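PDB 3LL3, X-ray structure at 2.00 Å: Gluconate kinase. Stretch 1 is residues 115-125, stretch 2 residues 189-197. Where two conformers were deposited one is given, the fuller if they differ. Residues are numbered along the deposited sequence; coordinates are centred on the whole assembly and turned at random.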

# COMPACT_ATOMS: atom_id res chain seq x y z
N GLY A 115 26.14 20.91 1.71
CA GLY A 115 25.42 22.17 1.82
C GLY A 115 25.53 23.05 0.58
O GLY A 115 25.08 24.20 0.59
N PHE A 116 26.13 22.52 -0.49
CA PHE A 116 26.31 23.26 -1.74
C PHE A 116 25.01 23.35 -2.56
O PHE A 116 24.72 24.40 -3.15
N ALA A 117 24.25 22.26 -2.59
CA ALA A 117 23.00 22.22 -3.34
C ALA A 117 22.04 23.22 -2.74
O ALA A 117 21.35 23.94 -3.45
N GLN A 118 22.03 23.29 -1.41
CA GLN A 118 21.20 24.24 -0.69
C GLN A 118 21.56 25.67 -1.07
O GLN A 118 20.70 26.53 -1.17
N GLN A 119 22.85 25.91 -1.29
CA GLN A 119 23.34 27.24 -1.61
C GLN A 119 22.95 27.62 -3.02
O GLN A 119 22.54 28.75 -3.28
N ILE A 120 23.07 26.68 -3.94
CA ILE A 120 22.62 26.90 -5.31
C ILE A 120 21.13 27.27 -5.33
O ILE A 120 20.70 28.21 -6.02
N TYR A 121 20.34 26.54 -4.54
CA TYR A 121 18.91 26.85 -4.40
C TYR A 121 18.65 28.27 -3.87
O TYR A 121 17.86 29.01 -4.42
N ARG A 122 19.31 28.60 -2.76
CA ARG A 122 19.20 29.94 -2.21
C ARG A 122 19.60 31.01 -3.23
O ARG A 122 18.98 32.06 -3.27
N LYS A 123 20.60 30.73 -4.08
CA LYS A 123 21.06 31.71 -5.07
C LYS A 123 20.19 31.82 -6.32
O LYS A 123 20.04 32.91 -6.88
N THR A 124 19.65 30.69 -6.77
CA THR A 124 19.11 30.64 -8.14
C THR A 124 17.68 30.12 -8.24
O THR A 124 17.10 30.15 -9.31
N GLY A 125 17.13 29.62 -7.14
CA GLY A 125 15.78 29.07 -7.16
C GLY A 125 15.71 27.67 -7.74
O GLY A 125 14.62 27.15 -7.95
N TRP A 189 24.21 36.00 -14.42
CA TRP A 189 24.92 34.82 -13.91
C TRP A 189 25.52 35.10 -12.55
O TRP A 189 26.02 36.19 -12.31
N ASP A 190 25.44 34.12 -11.65
CA ASP A 190 26.02 34.24 -10.31
C ASP A 190 27.55 34.06 -10.41
O ASP A 190 28.02 32.98 -10.80
N GLN A 191 28.32 35.10 -10.10
CA GLN A 191 29.78 35.04 -10.28
C GLN A 191 30.46 33.93 -9.47
O GLN A 191 31.36 33.25 -9.97
N GLU A 192 30.05 33.79 -8.22
CA GLU A 192 30.52 32.72 -7.36
C GLU A 192 30.30 31.33 -7.99
O GLU A 192 31.19 30.49 -7.99
N LEU A 193 29.11 31.09 -8.54
CA LEU A 193 28.83 29.80 -9.18
C LEU A 193 29.65 29.61 -10.47
O LEU A 193 30.11 28.50 -10.77
N LEU A 194 29.82 30.67 -11.25
CA LEU A 194 30.65 30.61 -12.45
C LEU A 194 32.09 30.23 -12.07
O LEU A 194 32.74 29.42 -12.74
N ASP A 195 32.58 30.82 -10.99
CA ASP A 195 33.96 30.54 -10.56
C ASP A 195 34.16 29.08 -10.16
O ASP A 195 35.16 28.46 -10.51
N ILE A 196 33.17 28.52 -9.47
CA ILE A 196 33.19 27.11 -9.08
C ILE A 196 33.11 26.20 -10.32
O ILE A 196 33.76 25.15 -10.38
N LEU A 197 32.33 26.63 -11.30
CA LEU A 197 32.17 25.90 -12.56
C LEU A 197 33.40 25.99 -13.45
O LEU A 197 33.63 25.12 -14.30

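What fills the apolar centre of the contact? L193 does: its CA-to-CB bond points sideways, but an m, t rotamer (chi1 -68°, chi2 178°) carries its end into a hole formed by F116, I120, K123 and T124. L193 CD2 lies 3.7 Å from I120 CG1 and 3.9 Å from F116 CE1, while L193 CD1 reaches T124 CG2 at 3.6 Å. I120, itself sideways and in m, t, lines the hole, and T124, in p, points toward the other helix. The T124 hydroxyl is turned back to its own helix, T124 OG1 donating to I120 O at 2.8 Å, which leaves the methyl to meet the leucine.

How does the apolar patch continue beyond L193? F116 starts sideways, yet its t rotamer brings the ring across, so that F116 CE1 sits 3.7 Å from I196 CD1. I196 points toward the first helix in m, t, and the ring meets it and L193 obliquely.

Which residue joins this centre to the polar edge? K123 points toward the second helix; its chain is extended through the middle (chi2 and chi3 t) and turned at both ends (chi1 and chi4 m). K123 CD lies 3.9 Å from L193 CG, so the lysine's aliphatic part packs on the leucine, and its charged end passes on to two acids. K123 NZ forms salt bridges with E192 OE1 at 2.8 Å and D190 OD1 at 3.3 Å. D190, in t, also caps its own helix, D190 OD2 accepting from L193 N at 3.0 Å, so one carboxylate serves both the helix start and the lysine.

What closes the outer edge? The CA-to-CB bond of E192 points toward the first helix, and its chain is extended (t, t). Its carboxylate bridges two partners: besides OE1 to K123, E192 OE2 accepts a hydrogen bond from Q119 NE2 at 3.3 Å. Q119 is likewise extended in t, t, and its CA-to-CB bond points toward the second stretch.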

# COMPACT_ATOMS: atom_id res chain seq x y z
CB PHE A 116 27.40 22.62 -2.59
CG PHE A 116 27.73 23.40 -3.84
CD1 PHE A 116 27.78 24.78 -3.82
CD2 PHE A 116 28.02 22.73 -5.02
CE1 PHE A 116 28.10 25.49 -4.96
CE2 PHE A 116 28.35 23.44 -6.17
CZ PHE A 116 28.39 24.82 -6.14
CB ALA A 117 22.41 20.81 -3.33
CB GLN A 118 21.34 24.04 0.83
CG GLN A 118 20.77 22.72 1.34
CD GLN A 118 21.73 21.56 1.20
OE1 GLN A 118 22.76 21.65 0.53
NE2 GLN A 118 21.39 20.44 1.84
CB GLN A 119 24.87 27.32 -1.47
CG GLN A 119 25.40 28.74 -1.72
CD GLN A 119 26.94 28.83 -1.76
OE1 GLN A 119 27.62 27.94 -2.27
NE2 GLN A 119 27.47 29.94 -1.25
CB ILE A 120 22.93 25.67 -6.20
CG1 ILE A 120 24.42 25.62 -6.53
CG2 ILE A 120 22.13 25.71 -7.51
CD1 ILE A 120 24.87 24.31 -7.09
CB TYR A 121 18.19 25.82 -3.52
CG TYR A 121 16.73 26.14 -3.41
CD1 TYR A 121 15.88 25.92 -4.49
CD2 TYR A 121 16.20 26.69 -2.25
CE1 TYR A 121 14.53 26.24 -4.41
CE2 TYR A 121 14.85 27.00 -2.16
CZ TYR A 121 14.02 26.78 -3.24
OH TYR A 121 12.69 27.09 -3.14
CB ARG A 122 20.03 30.08 -0.93
CG ARG A 122 19.25 29.97 0.37
CD ARG A 122 20.18 30.07 1.58
NE ARG A 122 20.50 28.74 2.10
CZ ARG A 122 21.70 28.18 2.06
NH1 ARG A 122 21.86 26.96 2.54
NH2 ARG A 122 22.73 28.83 1.56
CB LYS A 123 22.48 31.39 -5.55
CG LYS A 123 23.60 31.87 -4.64
CD LYS A 123 24.91 31.22 -5.04
CE LYS A 123 26.04 31.66 -4.13
NZ LYS A 123 26.33 33.11 -4.33
CB THR A 124 19.99 29.78 -9.07
OG1 THR A 124 19.84 28.39 -8.73
CG2 THR A 124 21.48 30.19 -8.97
CB TRP A 189 26.01 34.38 -14.89
CG TRP A 189 25.53 34.23 -16.30
CD1 TRP A 189 26.02 34.87 -17.41
CD2 TRP A 189 24.46 33.39 -16.75
NE1 TRP A 189 25.30 34.47 -18.53
CE2 TRP A 189 24.34 33.57 -18.14
CE3 TRP A 189 23.60 32.50 -16.11
CZ2 TRP A 189 23.40 32.88 -18.91
CZ3 TRP A 189 22.65 31.83 -16.87
CH2 TRP A 189 22.56 32.02 -18.25
CB ASP A 190 25.41 33.18 -9.39
CG ASP A 190 25.81 33.36 -7.94
OD1 ASP A 190 25.03 33.97 -7.19
OD2 ASP A 190 26.92 32.92 -7.55
CB GLN A 191 30.45 36.37 -9.94
CG GLN A 191 31.95 36.37 -10.32
CD GLN A 191 32.15 36.28 -11.82
OE1 GLN A 191 32.80 35.36 -12.33
NE2 GLN A 191 31.57 37.22 -12.55
CB GLU A 192 29.83 32.82 -6.00
CG GLU A 192 30.37 31.91 -4.95
CD GLU A 192 29.76 32.17 -3.57
OE1 GLU A 192 29.01 33.17 -3.41
OE2 GLU A 192 30.06 31.39 -2.64
CB LEU A 193 27.32 29.63 -9.44
CG LEU A 193 26.41 29.49 -8.22
CD1 LEU A 193 24.94 29.38 -8.62
CD2 LEU A 193 26.82 28.29 -7.33
CB LEU A 194 30.65 31.95 -13.19
CG LEU A 194 29.40 32.41 -13.93
CD1 LEU A 194 29.58 33.82 -14.44
CD2 LEU A 194 29.08 31.45 -15.06
CB ASP A 195 34.39 31.51 -9.46
CG ASP A 195 34.61 32.92 -10.00
OD1 ASP A 195 34.73 33.08 -11.24
OD2 ASP A 195 34.65 33.88 -9.21
CB ILE A 196 32.04 26.78 -8.11
CG1 ILE A 196 32.26 27.51 -6.77
CG2 ILE A 196 31.95 25.28 -7.87
CD1 ILE A 196 31.00 27.62 -5.93
CB LEU A 197 30.98 26.48 -13.33
CG LEU A 197 29.63 25.78 -13.26
CD1 LEU A 197 29.64 24.72 -12.24
CD2 LEU A 197 28.52 26.79 -13.01